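PDB 3GVE: YfkN protein, which belongs to the calcineurin-like phosphoesterase family of metal-dependent proteins and holds a manganese ion and a magnesium ion side by side. Local coordinates for residues A132-Y146 with G185-T199. Numbering follows the deposited sequence.
Sequences ANVKTTSGENRYTPY and GQVQVQDIVESANET
The ammonium group of Lys135 meets the carboxylate of Glu198 in a salt bridge, NZ to OE2 2.9 Å. OE2 receives it on its syn side, and the bond from Lys135 NZ to Glu198 OE1 is weak. Lys135 reaches out at full length from the strand, and Glu198 comes the other way from the helix. Gln190 lies across the lysine and adds a weak bond from NZ to its OE1. Its NE2 donates to Glu198 OE1 at 2.9 Å, from above the carboxylate plane, so the amide helps to position the acid.

Asn133 ND2 donates to Gln190 O at 3.0 Å, almost in line with the carbonyl (C=O...N 168°). The acceptor lies close to the plane of the Asn133 amide. CG of Asn133 stands between its backbone N and carbonyl carbon (chi1 69°), which carries ND2 past CG1 of Val189. ND2 also donates to Val171 O, while OD1 accepts from Asn131 ND2, so the amide is held at both ends. On the helix side, Asn133 ND2 lies 3.8 Å from Ile192 CG1.

The backbones pair through Lys135 and Gln188, with Lys135 N to Gln188 O at 2.8 Å and a return bond. Gln190 N to Asn133 O adds another. Val134 CG1 rests on Val187 CB, 3.9 Å away, and Val134 CG2 meets Val189 CG2. Asp191, at the N-cap of helix 192-205, accepts from Glu194 N through OD2. The side chain of Ile192 lies about 10 Å from the magnesium ion. An antiparallel pair of short strands, 134-135 and 188-189, thus joins the link before strand 146-154 to the segment leading into helix 192-205, within the calcineurin-like phosphoesterase fold.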
loop_
_atom_site.group_PDB
_atom_site.type_symbol
_atom_site.label_atom_id
_atom_site.label_comp_id
_atom_site.label_asym_id
_atom_site.label_seq_id
_atom_site.Cartn_x
_atom_site.Cartn_y
_atom_site.Cartn_z
ATOM N N ALA A 132 -15.986 -21.564 -1.553
ATOM C CA ALA A 132 -16.125 -22.979 -1.834
ATOM C C ALA A 132 -14.871 -23.781 -1.555
ATOM O O ALA A 132 -14.961 -24.987 -1.403
ATOM C CB ALA A 132 -16.563 -23.185 -3.292
ATOM N N ASN A 133 -13.709 -23.137 -1.518
ATOM C CA ASN A 133 -12.450 -23.893 -1.475
ATOM C C ASN A 133 -11.739 -24.026 -0.126
ATOM O O ASN A 133 -10.908 -24.896 0.038
ATOM C CB ASN A 133 -11.493 -23.489 -2.629
ATOM C CG ASN A 133 -10.918 -22.062 -2.507
ATOM O OD1 ASN A 133 -11.569 -21.141 -2.039
ATOM N ND2 ASN A 133 -9.689 -21.893 -2.984
ATOM N N VAL A 134 -12.078 -23.194 0.848
ATOM C CA VAL A 134 -11.533 -23.374 2.189
ATOM C C VAL A 134 -12.323 -24.453 2.924
ATOM O O VAL A 134 -13.525 -24.381 3.010
ATOM C CB VAL A 134 -11.534 -22.063 3.013
ATOM C CG1 VAL A 134 -10.865 -22.292 4.389
ATOM C CG2 VAL A 134 -10.804 -20.963 2.247
ATOM N N LYS A 135 -11.609 -25.450 3.433
ATOM C CA LYS A 135 -12.238 -26.590 4.087
ATOM C C LYS A 135 -11.687 -26.833 5.498
ATOM O O LYS A 135 -10.620 -26.376 5.843
ATOM C CB LYS A 135 -12.090 -27.829 3.196
ATOM C CG LYS A 135 -12.909 -27.701 1.906
ATOM C CD LYS A 135 -12.761 -28.915 0.996
ATOM C CE LYS A 135 -13.511 -28.748 -0.299
ATOM N NZ LYS A 135 -13.422 -29.972 -1.115
ATOM N N THR A 136 -12.461 -27.548 6.313
ATOM C CA THR A 136 -11.971 -27.992 7.607
ATOM C C THR A 136 -10.905 -29.061 7.328
ATOM O O THR A 136 -10.785 -29.535 6.214
ATOM C CB THR A 136 -13.089 -28.599 8.477
ATOM O OG1 THR A 136 -13.556 -29.794 7.865
ATOM C CG2 THR A 136 -14.275 -27.623 8.655
ATOM N N THR A 137 -10.153 -29.416 8.361
ATOM C CA THR A 137 -9.096 -30.423 8.190
ATOM C C THR A 137 -9.667 -31.780 7.793
ATOM O O THR A 137 -8.972 -32.582 7.203
ATOM C CB THR A 137 -8.177 -30.546 9.422
ATOM O OG1 THR A 137 -8.947 -30.896 10.571
ATOM C CG2 THR A 137 -7.428 -29.257 9.682
ATOM N N SER A 138 -10.940 -32.012 8.066
ATOM C CA SER A 138 -11.583 -33.258 7.671
ATOM C C SER A 138 -12.263 -33.194 6.302
ATOM O O SER A 138 -12.791 -34.165 5.825
ATOM C CB SER A 138 -12.582 -33.702 8.743
ATOM O OG SER A 138 -13.766 -32.946 8.673
ATOM N N GLY A 139 -12.261 -32.017 5.677
ATOM C CA GLY A 139 -12.759 -31.867 4.319
ATOM C C GLY A 139 -14.139 -31.249 4.119
ATOM O O GLY A 139 -14.671 -31.254 3.036
ATOM N N GLU A 140 -14.726 -30.727 5.182
ATOM C CA GLU A 140 -16.020 -30.081 5.058
ATOM C C GLU A 140 -15.848 -28.627 4.609
ATOM O O GLU A 140 -14.862 -28.007 4.933
ATOM C CB GLU A 140 -16.731 -30.121 6.405
ATOM C CG GLU A 140 -16.998 -31.537 6.921
ATOM C CD GLU A 140 -18.098 -32.265 6.171
ATOM O OE1 GLU A 140 -19.027 -31.663 5.645
ATOM O OE2 GLU A 140 -18.035 -33.486 6.149
ATOM N N ASN A 141 -16.816 -28.078 3.894
ATOM C CA ASN A 141 -16.728 -26.661 3.581
ATOM C C ASN A 141 -16.701 -25.860 4.870
ATOM O O ASN A 141 -17.539 -26.058 5.728
ATOM C CB ASN A 141 -17.896 -26.218 2.714
ATOM C CG ASN A 141 -17.766 -26.686 1.292
ATOM O OD1 ASN A 141 -18.449 -27.601 0.870
ATOM N ND2 ASN A 141 -16.890 -26.045 0.548
ATOM N N ARG A 142 -15.733 -24.960 4.982
ATOM C CA ARG A 142 -15.579 -24.134 6.160
ATOM C C ARG A 142 -16.553 -22.945 6.154
ATOM O O ARG A 142 -16.824 -22.377 7.180
ATOM C CB ARG A 142 -14.127 -23.644 6.250
ATOM C CG ARG A 142 -13.811 -22.783 7.479
ATOM C CD ARG A 142 -14.222 -23.474 8.785
ATOM N NE ARG A 142 -13.839 -22.707 9.960
ATOM C CZ ARG A 142 -14.465 -21.617 10.366
ATOM N NH1 ARG A 142 -15.492 -21.152 9.686
ATOM N NH2 ARG A 142 -14.064 -20.991 11.454
ATOM N N TYR A 143 -17.040 -22.589 4.971
ATOM C CA TYR A 143 -17.964 -21.468 4.762
ATOM C C TYR A 143 -19.093 -21.938 3.864
ATOM O O TYR A 143 -18.988 -22.943 3.206
ATOM C CB TYR A 143 -17.222 -20.269 4.103
ATOM C CG TYR A 143 -16.051 -19.845 4.943
ATOM C CD1 TYR A 143 -16.235 -19.083 6.077
ATOM C CD2 TYR A 143 -14.765 -20.287 4.652
ATOM C CE1 TYR A 143 -15.173 -18.754 6.882
ATOM C CE2 TYR A 143 -13.711 -19.966 5.439
ATOM C CZ TYR A 143 -13.916 -19.207 6.554
ATOM O OH TYR A 143 -12.869 -18.911 7.376
ATOM N N THR A 144 -20.163 -21.167 3.824
ATOM C CA THR A 144 -21.226 -21.377 2.850
ATOM C C THR A 144 -20.599 -21.477 1.450
ATOM O O THR A 144 -20.007 -20.517 0.979
ATOM C CB THR A 144 -22.174 -20.160 2.855
ATOM O OG1 THR A 144 -22.554 -19.843 4.205
ATOM C CG2 THR A 144 -23.402 -20.410 2.026
ATOM N N PRO A 145 -20.703 -22.628 0.790
ATOM C CA PRO A 145 -19.964 -22.781 -0.468
ATOM C C PRO A 145 -20.537 -22.018 -1.646
ATOM O O PRO A 145 -19.732 -21.566 -2.530
ATOM C CB PRO A 145 -19.929 -24.286 -0.711
ATOM C CG PRO A 145 -21.209 -24.746 -0.096
ATOM C CD PRO A 145 -21.365 -23.888 1.201
ATOM N N TYR A 146 -21.836 -21.823 -1.661
ATOM C CA TYR A 146 -22.505 -21.116 -2.729
ATOM C C TYR A 146 -23.902 -20.837 -2.206
ATOM O O TYR A 146 -24.282 -21.407 -1.198
ATOM C CB TYR A 146 -22.550 -21.963 -4.011
ATOM C CG TYR A 146 -23.447 -23.180 -3.906
ATOM C CD1 TYR A 146 -24.807 -23.077 -4.119
ATOM C CD2 TYR A 146 -22.933 -24.427 -3.586
ATOM C CE1 TYR A 146 -25.645 -24.183 -4.017
ATOM C CE2 TYR A 146 -23.770 -25.537 -3.482
ATOM C CZ TYR A 146 -25.118 -25.399 -3.701
ATOM O OH TYR A 146 -25.954 -26.492 -3.594
ATOM N N GLY A 185 -3.232 -26.147 10.705
ATOM C CA GLY A 185 -3.912 -27.084 11.583
ATOM C C GLY A 185 -5.407 -26.852 11.765
ATOM O O GLY A 185 -6.079 -27.643 12.414
ATOM N N GLN A 186 -5.924 -25.778 11.172
ATOM C CA GLN A 186 -7.326 -25.399 11.345
ATOM C C GLN A 186 -8.184 -25.456 10.082
ATOM O O GLN A 186 -9.365 -25.705 10.164
ATOM C CB GLN A 186 -7.409 -24.009 11.959
ATOM C CG GLN A 186 -6.690 -23.902 13.280
ATOM C CD GLN A 186 -7.151 -22.733 14.100
ATOM O OE1 GLN A 186 -8.310 -22.634 14.453
ATOM N NE2 GLN A 186 -6.244 -21.835 14.386
ATOM N N VAL A 187 -7.576 -25.212 8.925
ATOM C CA VAL A 187 -8.257 -25.347 7.642
ATOM C C VAL A 187 -7.245 -25.827 6.649
ATOM O O VAL A 187 -6.050 -25.823 6.948
ATOM C CB VAL A 187 -8.832 -23.984 7.187
ATOM C CG1 VAL A 187 -9.898 -23.486 8.112
ATOM C CG2 VAL A 187 -7.714 -22.889 7.011
ATOM N N GLN A 188 -7.760 -26.205 5.511
ATOM C CA GLN A 188 -6.939 -26.471 4.306
ATOM C C GLN A 188 -7.624 -25.809 3.108
ATOM O O GLN A 188 -8.804 -25.388 3.206
ATOM C CB GLN A 188 -6.852 -27.960 3.987
ATOM C CG GLN A 188 -8.139 -28.519 3.498
ATOM C CD GLN A 188 -8.211 -30.028 3.438
ATOM O OE1 GLN A 188 -8.765 -30.663 4.322
ATOM N NE2 GLN A 188 -7.691 -30.618 2.354
ATOM N N VAL A 189 -6.913 -25.632 2.006
ATOM C CA VAL A 189 -7.512 -24.947 0.874
ATOM C C VAL A 189 -7.347 -25.708 -0.429
ATOM O O VAL A 189 -6.242 -25.974 -0.871
ATOM C CB VAL A 189 -6.945 -23.511 0.690
ATOM C CG1 VAL A 189 -7.679 -22.783 -0.423
ATOM C CG2 VAL A 189 -7.013 -22.722 1.980
ATOM N N GLN A 190 -8.478 -26.033 -1.028
ATOM C CA GLN A 190 -8.544 -26.752 -2.271
ATOM C C GLN A 190 -8.195 -25.825 -3.437
ATOM O O GLN A 190 -8.512 -24.635 -3.428
ATOM C CB GLN A 190 -9.954 -27.322 -2.416
ATOM C CG GLN A 190 -10.212 -28.145 -3.664
ATOM C CD GLN A 190 -11.650 -28.611 -3.756
ATOM O OE1 GLN A 190 -12.548 -27.993 -3.207
ATOM N NE2 GLN A 190 -11.871 -29.700 -4.482
ATOM N N ASP A 191 -7.531 -26.399 -4.430
ATOM C CA ASP A 191 -7.245 -25.708 -5.679
ATOM C C ASP A 191 -8.506 -25.032 -6.200
ATOM O O ASP A 191 -9.581 -25.595 -6.169
ATOM C CB ASP A 191 -6.729 -26.704 -6.727
ATOM C CG ASP A 191 -6.670 -26.110 -8.123
ATOM O OD1 ASP A 191 -5.799 -25.271 -8.334
ATOM O OD2 ASP A 191 -7.488 -26.471 -8.970
ATOM N N ILE A 192 -8.333 -23.813 -6.704
ATOM C CA ILE A 192 -9.453 -23.031 -7.210
ATOM C C ILE A 192 -10.278 -23.744 -8.299
ATOM O O ILE A 192 -11.476 -23.900 -8.135
ATOM C CB ILE A 192 -8.992 -21.629 -7.651
ATOM C CG1 ILE A 192 -8.578 -20.835 -6.414
ATOM C CG2 ILE A 192 -10.108 -20.899 -8.410
ATOM C CD1 ILE A 192 -7.847 -19.543 -6.732
ATOM N N VAL A 193 -9.635 -24.185 -9.392
ATOM C CA VAL A 193 -10.353 -24.887 -10.469
ATOM C C VAL A 193 -11.033 -26.169 -9.981
ATOM O O VAL A 193 -12.175 -26.463 -10.327
ATOM C CB VAL A 193 -9.397 -25.131 -11.660
ATOM C CG1 VAL A 193 -9.931 -26.131 -12.664
ATOM C CG2 VAL A 193 -8.972 -23.811 -12.320
ATOM N N GLU A 194 -10.312 -26.941 -9.163
ATOM C CA GLU A 194 -10.857 -28.197 -8.638
ATOM C C GLU A 194 -12.054 -27.947 -7.729
ATOM O O GLU A 194 -13.055 -28.599 -7.865
ATOM C CB GLU A 194 -9.800 -29.000 -7.875
ATOM C CG GLU A 194 -8.742 -29.625 -8.746
ATOM C CD GLU A 194 -7.616 -30.240 -7.946
ATOM O OE1 GLU A 194 -7.807 -30.514 -6.749
ATOM O OE2 GLU A 194 -6.531 -30.442 -8.518
ATOM N N SER A 195 -12.041 -26.902 -6.968
ATOM C CA SER A 195 -13.213 -26.500 -6.146
ATOM C C SER A 195 -14.363 -26.157 -7.039
ATOM O O SER A 195 -15.549 -26.508 -6.754
ATOM C CB SER A 195 -12.812 -25.436 -5.114
ATOM O OG SER A 195 -13.942 -24.731 -4.686
ATOM N N ALA A 196 -14.097 -25.414 -8.106
ATOM C CA ALA A 196 -15.158 -25.046 -9.029
ATOM C C ALA A 196 -15.767 -26.289 -9.682
ATOM O O ALA A 196 -16.980 -26.398 -9.756
ATOM C CB ALA A 196 -14.630 -24.079 -10.099
ATOM N N ASN A 197 -14.915 -27.207 -10.151
ATOM C CA ASN A 197 -15.396 -28.403 -10.816
ATOM C C ASN A 197 -16.189 -29.327 -9.880
ATOM O O ASN A 197 -17.068 -30.007 -10.317
ATOM C CB ASN A 197 -14.239 -29.116 -11.511
ATOM C CG ASN A 197 -13.873 -28.463 -12.823
ATOM O OD1 ASN A 197 -14.679 -27.811 -13.437
ATOM N ND2 ASN A 197 -12.651 -28.664 -13.248
ATOM N N GLU A 198 -15.879 -29.297 -8.597
ATOM C CA GLU A 198 -16.590 -30.090 -7.602
ATOM C C GLU A 198 -17.943 -29.468 -7.288
ATOM O O GLU A 198 -18.928 -30.155 -7.083
ATOM C CB GLU A 198 -15.718 -30.152 -6.355
ATOM C CG GLU A 198 -16.266 -30.871 -5.124
ATOM C CD GLU A 198 -15.282 -30.769 -3.962
ATOM O OE1 GLU A 198 -14.204 -31.354 -4.039
ATOM O OE2 GLU A 198 -15.564 -30.071 -2.997
ATOM N N THR A 199 -17.980 -28.142 -7.263
ATOM C CA THR A 199 -19.143 -27.421 -6.752
ATOM C C THR A 199 -20.213 -27.061 -7.798
ATOM O O THR A 199 -21.384 -27.141 -7.524
ATOM C CB THR A 199 -18.705 -26.172 -5.940
ATOM O OG1 THR A 199 -17.776 -26.565 -4.929
ATOM C CG2 THR A 199 -19.903 -25.511 -5.272
HETATM O O HOH W 1 -15.177 -27.042 -3.307
HETATM O O HOH W 2 -10.631 -27.985 10.757
HETATM O O HOH W 3 -11.714 -24.461 11.171
#